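Local coordinates for protein hyperpolarization-activated (Ih) channel (Strongylocentrotus purpuratus, PDB 2PTM) that forms a hyperpolarization-activated (Ih) ion channel of the HCN family, whose C-terminal region pairs a C-linker with a cyclic nucleotide-binding domain that binds cAMP, at the adenosine-3',5'-cyclic-monophosphate site and the interface of chains A and B. Numbering follows the deposited sequence. Chains: chain A/B, Hyperpolarization-activated (Ih) channel.

Contact 1: the adenosine-3',5'-cyclic-monophosphate site. Residues chain A 106, 125, 133-134, 136, 142-146, 152-155, 157, 194. With CMP (adenosine-3',5'-cyclic-monophosphate), chain C.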
loop_
_atom_site.group_PDB
_atom_site.type_symbol
_atom_site.label_atom_id
_atom_site.label_comp_id
_atom_site.label_asym_id
_atom_site.label_seq_id
_atom_site.Cartn_x
_atom_site.Cartn_y
_atom_site.Cartn_z
ATOM N N ILE A 106 2.478 2.086 26.700
ATOM C CA ILE A 106 1.862 0.760 26.778
ATOM C C ILE A 106 0.883 0.720 27.929
ATOM O O ILE A 106 1.178 1.230 29.008
ATOM C CB ILE A 106 2.925 -0.334 27.013
ATOM C CG1 ILE A 106 3.767 -0.550 25.747
ATOM C CG2 ILE A 106 2.271 -1.664 27.415
ATOM C CD1 ILE A 106 4.893 -1.593 25.938
ATOM N N ILE A 125 7.683 1.368 34.842
ATOM C CA ILE A 125 6.928 0.139 34.625
ATOM C C ILE A 125 5.900 0.024 35.753
ATOM O O ILE A 125 6.270 -0.106 36.915
ATOM C CB ILE A 125 7.860 -1.101 34.646
ATOM C CG1 ILE A 125 9.029 -0.923 33.661
ATOM C CG2 ILE A 125 7.074 -2.382 34.372
ATOM C CD1 ILE A 125 8.610 -0.629 32.246
ATOM N N ALA A 133 7.114 -1.087 39.384
ATOM C CA ALA A 133 8.054 -2.190 39.562
ATOM C C ALA A 133 9.476 -1.668 39.438
ATOM O O ALA A 133 10.359 -2.034 40.203
ATOM C CB ALA A 133 7.798 -3.278 38.531
ATOM N N THR A 134 9.687 -0.797 38.464
ATOM C CA THR A 134 11.014 -0.286 38.190
ATOM C C THR A 134 10.903 0.813 37.149
ATOM O O THR A 134 9.823 1.052 36.601
ATOM C CB THR A 134 11.930 -1.394 37.646
ATOM O OG1 THR A 134 13.293 -0.953 37.668
ATOM C CG2 THR A 134 11.533 -1.762 36.218
ATOM N N LEU A 136 13.027 2.345 33.590
ATOM C CA LEU A 136 13.990 1.961 32.567
ATOM C C LEU A 136 14.467 3.208 31.846
ATOM O O LEU A 136 13.744 4.204 31.777
ATOM C CB LEU A 136 13.356 1.003 31.555
ATOM C CG LEU A 136 12.822 -0.336 32.063
ATOM C CD1 LEU A 136 12.206 -1.103 30.904
ATOM C CD2 LEU A 136 13.936 -1.150 32.722
ATOM N N PHE A 142 11.614 -2.456 26.151
ATOM C CA PHE A 142 10.417 -2.944 26.815
ATOM C C PHE A 142 9.348 -3.251 25.781
ATOM O O PHE A 142 9.450 -2.811 24.638
ATOM C CB PHE A 142 9.893 -1.915 27.827
ATOM C CG PHE A 142 9.503 -0.588 27.204
ATOM C CD1 PHE A 142 8.249 -0.415 26.629
ATOM C CD2 PHE A 142 10.391 0.480 27.196
ATOM C CE1 PHE A 142 7.883 0.814 26.054
ATOM C CE2 PHE A 142 10.048 1.707 26.622
ATOM C CZ PHE A 142 8.799 1.878 26.053
ATOM N N GLY A 143 8.327 -3.998 26.194
ATOM C CA GLY A 143 7.212 -4.339 25.326
ATOM C C GLY A 143 7.485 -5.620 24.559
ATOM O O GLY A 143 6.794 -5.940 23.587
ATOM N N GLU A 144 8.503 -6.358 24.989
ATOM C CA GLU A 144 8.859 -7.596 24.306
ATOM C C GLU A 144 8.053 -8.805 24.797
ATOM O O GLU A 144 7.871 -9.772 24.055
ATOM C CB GLU A 144 10.362 -7.884 24.447
ATOM C CG GLU A 144 10.772 -8.517 25.771
ATOM C CD GLU A 144 10.804 -7.538 26.928
ATOM O OE1 GLU A 144 10.589 -6.332 26.719
ATOM O OE2 GLU A 144 11.056 -7.977 28.064
ATOM N N ILE A 145 7.592 -8.766 26.043
ATOM C CA ILE A 145 6.986 -9.957 26.652
ATOM C C ILE A 145 5.783 -10.397 25.839
ATOM O O ILE A 145 5.656 -11.567 25.461
ATOM C CB ILE A 145 6.511 -9.713 28.112
ATOM C CG1 ILE A 145 7.658 -9.277 29.017
ATOM C CG2 ILE A 145 5.854 -10.963 28.660
ATOM C CD1 ILE A 145 8.854 -10.114 28.884
ATOM N N CYS A 146 4.901 -9.442 25.566
ATOM C CA CYS A 146 3.682 -9.683 24.796
ATOM C C CYS A 146 3.977 -10.270 23.411
ATOM O O CYS A 146 3.223 -11.093 22.899
ATOM C CB CYS A 146 2.929 -8.360 24.661
ATOM S SG CYS A 146 1.381 -8.442 23.810
ATOM N N ARG A 152 -1.056 -10.822 26.289
ATOM C CA ARG A 152 -1.331 -9.404 26.514
ATOM C C ARG A 152 -0.193 -8.714 27.249
ATOM O O ARG A 152 0.639 -9.374 27.854
ATOM C CB ARG A 152 -2.632 -9.232 27.296
ATOM C CG ARG A 152 -3.837 -9.864 26.612
ATOM C CD ARG A 152 -5.064 -9.814 27.497
ATOM N NE ARG A 152 -6.240 -10.363 26.821
ATOM C CZ ARG A 152 -7.137 -9.621 26.179
ATOM N NH1 ARG A 152 -6.997 -8.304 26.140
ATOM N NH2 ARG A 152 -8.183 -10.187 25.589
ATOM N N ARG A 153 -0.173 -7.382 27.188
ATOM C CA ARG A 153 0.785 -6.576 27.947
ATOM C C ARG A 153 0.676 -6.880 29.441
ATOM O O ARG A 153 -0.427 -6.920 29.977
ATOM C CB ARG A 153 0.517 -5.090 27.716
ATOM C CG ARG A 153 0.579 -4.632 26.248
ATOM C CD ARG A 153 1.963 -4.790 25.649
ATOM N NE ARG A 153 2.132 -3.972 24.450
ATOM C CZ ARG A 153 3.214 -3.984 23.677
ATOM N NH1 ARG A 153 4.230 -4.785 23.969
ATOM N NH2 ARG A 153 3.281 -3.186 22.612
ATOM N N VAL A 154 1.810 -7.080 30.119
ATOM C CA VAL A 154 1.770 -7.490 31.529
ATOM C C VAL A 154 1.928 -6.335 32.512
ATOM O O VAL A 154 1.810 -6.520 33.723
ATOM C CB VAL A 154 2.789 -8.608 31.853
ATOM C CG1 VAL A 154 2.627 -9.758 30.873
ATOM C CG2 VAL A 154 4.222 -8.071 31.843
ATOM N N ALA A 155 2.168 -5.142 31.981
ATOM C CA ALA A 155 2.391 -3.966 32.808
ATOM C C ALA A 155 2.111 -2.766 31.931
ATOM O O ALA A 155 2.059 -2.902 30.712
ATOM C CB ALA A 155 3.840 -3.931 33.296
ATOM N N VAL A 157 3.502 1.105 30.705
ATOM C CA VAL A 157 4.767 1.820 30.635
ATOM C C VAL A 157 4.455 3.287 30.404
ATOM O O VAL A 157 3.809 3.637 29.414
ATOM C CB VAL A 157 5.646 1.290 29.491
ATOM C CG1 VAL A 157 6.989 2.043 29.437
ATOM C CG2 VAL A 157 5.864 -0.231 29.653
ATOM N N ARG A 194 12.087 -10.849 34.157
ATOM C CA ARG A 194 11.293 -9.705 34.545
ATOM C C ARG A 194 10.180 -10.379 35.326
ATOM O O ARG A 194 9.085 -10.630 34.831
ATOM C CB ARG A 194 10.881 -8.885 33.312
ATOM C CG ARG A 194 12.075 -8.003 32.840
ATOM C CD ARG A 194 11.960 -7.356 31.438
ATOM N NE ARG A 194 13.008 -6.319 31.302
ATOM C CZ ARG A 194 13.078 -5.412 30.330
ATOM N NH1 ARG A 194 12.177 -5.397 29.364
ATOM N NH2 ARG A 194 14.061 -4.509 30.320
HETATM P P CMP C . 4.961 -6.225 27.661
HETATM O O1P CMP C . 4.110 -7.133 28.604
HETATM O O2P CMP C . 4.930 -6.516 26.236
HETATM O "O5'" CMP C . 4.484 -4.762 28.129
HETATM C "C5'" CMP C . 4.952 -4.062 29.257
HETATM C "C4'" CMP C . 6.463 -4.152 29.424
HETATM O "O4'" CMP C . 6.975 -3.811 30.708
HETATM C "C3'" CMP C . 6.834 -5.613 29.341
HETATM O "O3'" CMP C . 6.468 -6.373 28.240
HETATM C "C2'" CMP C . 8.304 -5.695 29.754
HETATM O "O2'" CMP C . 9.105 -5.158 28.711
HETATM C "C1'" CMP C . 8.237 -4.557 30.830
HETATM N N9 CMP C . 8.306 -5.080 32.164
HETATM C C8 CMP C . 7.318 -5.773 32.908
HETATM N N7 CMP C . 7.723 -6.071 34.154
HETATM C C5 CMP C . 9.031 -5.582 34.241
HETATM C C6 CMP C . 10.030 -5.578 35.256
HETATM N N6 CMP C . 9.778 -6.129 36.487
HETATM N N1 CMP C . 11.245 -5.010 34.987
HETATM C C2 CMP C . 11.453 -4.455 33.772
HETATM N N3 CMP C . 10.612 -4.373 32.718
HETATM C C4 CMP C . 9.411 -4.934 32.997
#
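A:Arg153 starts with CG beside the backbone N (chi1 -58°) and bends at chi2 (-64°), so its guanidinium turns back to the cyclic phosphate of CMP. A:Arg153 NH1 meets the phosphate oxygen CMP O2P at 2.9 Å in a salt bridge. The same NH1 donates to A:Gly143 O, and both acceptors lie in the guanidinium plane. A:Ile106 CD1 sits over the centre of that group. CMP O2P also accepts from A:Cys146 N at 3.0 Å, in the first turn of helix 145-149, whose N-terminal end may help to offset the phosphate charge. The other phosphate oxygen, CMP O1P, takes A:Val154 N at 2.8 Å.

A:Glu144 has CG in the crowded position between N and C, and a bend at chi2 (-76°) brings OE1 to the ribose 2'-hydroxyl. CMP O2' donates to A:Glu144 OE1 at 2.7 Å, from above the carboxylate plane. CMP O2' also accepts from A:Gly143 N at 2.9 Å.

The adenine is clamped between aliphatic groups. A:Ile125 CG2 lies over the five-membered ring of CMP, 3.5 Å from the centroid. A:Arg194, extended from CG to NE, lays CG over the six-membered ring. Its NH1 forms a salt bridge with A:Glu144 OE2. A:Thr134 CG2 touches CMP N1 at 3.5 Å.

This is the cAMP pocket of the cyclic nucleotide-binding domain; its phosphate-binding cassette grips the phosphate and ribose. The bound cAMP modulates HCN channel gating.

Contact 2: the interface of chains A and B. Residues chain A 20, 24-27, 30, 34; chain B 49, 53, 64, 67-68.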
loop_
_atom_site.group_PDB
_atom_site.type_symbol
_atom_site.label_atom_id
_atom_site.label_comp_id
_atom_site.label_asym_id
_atom_site.label_seq_id
_atom_site.Cartn_x
_atom_site.Cartn_y
_atom_site.Cartn_z
ATOM N N TYR A 20 -5.679 23.210 11.459
ATOM C CA TYR A 20 -6.484 22.034 11.760
ATOM C C TYR A 20 -6.978 22.082 13.202
ATOM O O TYR A 20 -8.158 21.859 13.468
ATOM C CB TYR A 20 -5.694 20.748 11.510
ATOM C CG TYR A 20 -6.334 19.518 12.120
ATOM C CD1 TYR A 20 -7.395 18.872 11.491
ATOM C CD2 TYR A 20 -5.886 19.008 13.330
ATOM C CE1 TYR A 20 -7.988 17.745 12.052
ATOM C CE2 TYR A 20 -6.470 17.883 13.898
ATOM C CZ TYR A 20 -7.521 17.256 13.258
ATOM O OH TYR A 20 -8.095 16.137 13.829
ATOM N N ARG A 24 -10.889 22.064 14.644
ATOM C CA ARG A 24 -11.303 21.038 15.588
ATOM C C ARG A 24 -11.540 21.614 16.976
ATOM O O ARG A 24 -11.941 20.897 17.894
ATOM C CB ARG A 24 -10.240 19.946 15.660
ATOM C CG ARG A 24 -10.142 19.131 14.395
ATOM C CD ARG A 24 -11.482 18.502 14.076
ATOM N NE ARG A 24 -11.324 17.288 13.283
ATOM C CZ ARG A 24 -12.235 16.324 13.203
ATOM N NH1 ARG A 24 -13.377 16.433 13.871
ATOM N NH2 ARG A 24 -12.002 15.249 12.459
ATOM N N LYS A 25 -11.282 22.909 17.120
ATOM C CA LYS A 25 -11.450 23.599 18.394
ATOM C C LYS A 25 -10.805 22.827 19.541
ATOM O O LYS A 25 -11.379 22.705 20.623
ATOM C CB LYS A 25 -12.933 23.842 18.684
ATOM C CG LYS A 25 -13.676 24.547 17.559
ATOM C CD LYS A 25 -13.028 25.871 17.205
ATOM C CE LYS A 25 -13.719 26.517 16.014
ATOM N NZ LYS A 25 -13.058 27.791 15.612
ATOM N N LEU A 26 -9.607 22.306 19.301
ATOM C CA LEU A 26 -8.900 21.556 20.324
ATOM C C LEU A 26 -8.668 22.448 21.535
ATOM O O LEU A 26 -8.459 23.650 21.392
ATOM C CB LEU A 26 -7.563 21.038 19.786
ATOM C CG LEU A 26 -7.626 20.123 18.562
ATOM C CD1 LEU A 26 -6.266 19.475 18.315
ATOM C CD2 LEU A 26 -8.699 19.059 18.743
ATOM N N PRO A 27 -8.720 21.864 22.738
ATOM C CA PRO A 27 -8.439 22.636 23.952
ATOM C C PRO A 27 -7.004 23.154 23.921
ATOM O O PRO A 27 -6.155 22.519 23.299
ATOM C CB PRO A 27 -8.603 21.604 25.071
ATOM C CG PRO A 27 -9.431 20.498 24.471
ATOM C CD PRO A 27 -9.042 20.456 23.028
ATOM N N LEU A 30 -4.086 20.793 24.717
ATOM C CA LEU A 30 -3.797 19.790 23.700
ATOM C C LEU A 30 -3.111 20.413 22.489
ATOM O O LEU A 30 -2.234 19.798 21.886
ATOM C CB LEU A 30 -5.091 19.098 23.278
ATOM C CG LEU A 30 -5.027 18.017 22.200
ATOM C CD1 LEU A 30 -3.913 17.028 22.485
ATOM C CD2 LEU A 30 -6.368 17.302 22.107
ATOM N N ILE A 34 0.675 19.353 21.184
ATOM C CA ILE A 34 1.013 19.076 19.793
ATOM C C ILE A 34 2.127 19.988 19.284
ATOM O O ILE A 34 3.086 19.520 18.681
ATOM C CB ILE A 34 -0.237 19.169 18.917
ATOM C CG1 ILE A 34 -1.196 18.052 19.325
ATOM C CG2 ILE A 34 0.120 19.079 17.433
ATOM C CD1 ILE A 34 -2.595 18.189 18.761
ATOM N N GLU B 49 -5.613 15.900 8.310
ATOM C CA GLU B 49 -5.688 15.081 9.520
ATOM C C GLU B 49 -4.882 13.788 9.400
ATOM O O GLU B 49 -4.160 13.419 10.324
ATOM C CB GLU B 49 -7.137 14.777 9.913
ATOM C CG GLU B 49 -7.268 14.121 11.279
ATOM C CD GLU B 49 -8.703 13.788 11.636
ATOM O OE1 GLU B 49 -9.492 13.489 10.716
ATOM O OE2 GLU B 49 -9.040 13.819 12.837
ATOM N N PHE B 53 -1.895 13.242 11.843
ATOM C CA PHE B 53 -1.883 12.037 12.669
ATOM C C PHE B 53 -0.596 11.220 12.474
ATOM O O PHE B 53 -0.038 10.701 13.433
ATOM C CB PHE B 53 -3.126 11.179 12.414
ATOM C CG PHE B 53 -4.280 11.494 13.332
ATOM C CD1 PHE B 53 -4.794 12.780 13.408
ATOM C CD2 PHE B 53 -4.856 10.502 14.113
ATOM C CE1 PHE B 53 -5.854 13.071 14.248
ATOM C CE2 PHE B 53 -5.919 10.785 14.957
ATOM C CZ PHE B 53 -6.419 12.070 15.022
ATOM N N VAL B 64 -6.226 13.063 20.203
ATOM C CA VAL B 64 -6.999 13.781 19.196
ATOM C C VAL B 64 -8.249 13.000 18.793
ATOM O O VAL B 64 -9.333 13.570 18.688
ATOM C CB VAL B 64 -6.154 14.136 17.956
ATOM C CG1 VAL B 64 -7.019 14.855 16.929
ATOM C CG2 VAL B 64 -4.965 15.005 18.361
ATOM N N TYR B 67 -10.824 13.238 21.536
ATOM C CA TYR B 67 -11.492 14.539 21.606
ATOM C C TYR B 67 -12.499 14.736 20.475
ATOM O O TYR B 67 -13.630 15.183 20.700
ATOM C CB TYR B 67 -10.499 15.701 21.626
ATOM C CG TYR B 67 -11.188 17.012 21.947
ATOM C CD1 TYR B 67 -11.353 17.427 23.262
ATOM C CD2 TYR B 67 -11.717 17.813 20.937
ATOM C CE1 TYR B 67 -12.003 18.621 23.560
ATOM C CE2 TYR B 67 -12.366 19.002 21.227
ATOM C CZ TYR B 67 -12.506 19.401 22.540
ATOM O OH TYR B 67 -13.155 20.584 22.841
ATOM N N ASN B 68 -12.089 14.417 19.255
ATOM C CA ASN B 68 -12.971 14.586 18.109
ATOM C C ASN B 68 -14.202 13.685 18.184
ATOM O O ASN B 68 -15.264 14.029 17.663
ATOM C CB ASN B 68 -12.211 14.367 16.801
ATOM C CG ASN B 68 -11.131 15.405 16.582
ATOM O OD1 ASN B 68 -11.097 16.433 17.261
ATOM N ND2 ASN B 68 -10.239 15.142 15.636
#
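The guanidinium of A:Arg24 carries the side-chain amide of B:Asn68 on one face. The two planes are 11° apart, and ND2 lies over the guanidinium centre. A:Tyr20 CE1 and B:Glu49 OE1 lie at the guanidinium edge, in its plane. A:Arg24 CG rests on a face of the A:Tyr20 ring, towards the rim. A face of the B:Tyr67 ring receives A:Pro27 CD, 3.7 Å from the ring centroid. B:Asn68 OD1 lies in plane at that ring's edge.

The phenol oxygen of A:Tyr20 is the polar centre. CG of A:Tyr20 is anti to the backbone N (chi1 166°), and its OH points into chain B. A:Tyr20 OH donates to B:Glu49 OE2 at 2.7 Å, arriving from above the carboxylate plane. A:Tyr20 OH accepts from B:Asn68 ND2 at 3.0 Å, tip to tip, with OH close to the amide plane. B:Glu49 is extended beyond CG, itself anti to the backbone N, and so reaches this oxygen. B:Glu49 CG also packs 3.7 Å from A:Tyr20 CZ.

A:Arg24 bends at chi2 (-58°), bringing NH2 towards the same carboxylate. A:Arg24 NH2 and B:Glu49 OE2 form a long salt bridge of 3.3 Å, a weak hydrogen bond. The positive group could favour the charged form of the glutamate.

Apolar contacts continue beside the polar cluster. A:Leu26 CD2 touches B:Tyr67 CD2 at 3.9 Å. A:Ile34 and B:Val64 cross at about a right angle, with A:Ile34 CD1 4.0 Å from B:Val64 CG2.

The contact fits the C-linker "elbow on shoulder" packing between adjacent subunits of HCN tetramers and probably helps to hold the tetramer together. In chain A it spans the end of helix 5-23, the turn after it and helix 28-42. Chain B contributes B:Glu49, just ahead of helix 50-55, and side chains of helices 50-55 and 58-68. The helix-turn-helix of one subunit thus rests on the following helices of its neighbour.

The C-alpha centres of contact 1 and contact 2 are about 29 Å apart. They share no residue and no helix or strand. Contact 1 lies within one chain, in the cyclic nucleotide-binding domain; contact 2 joins the C-linkers of two chains. The deposited assembly has four copies, and the pairing is not an exact two-fold, which fits subunits arranged around a ring, as in tetrameric HCN channels. Each C-linker could then offer one surface to each neighbour. Nucleotide binding could affect subunit packing through the intervening helices, but this structure alone does not show that movement.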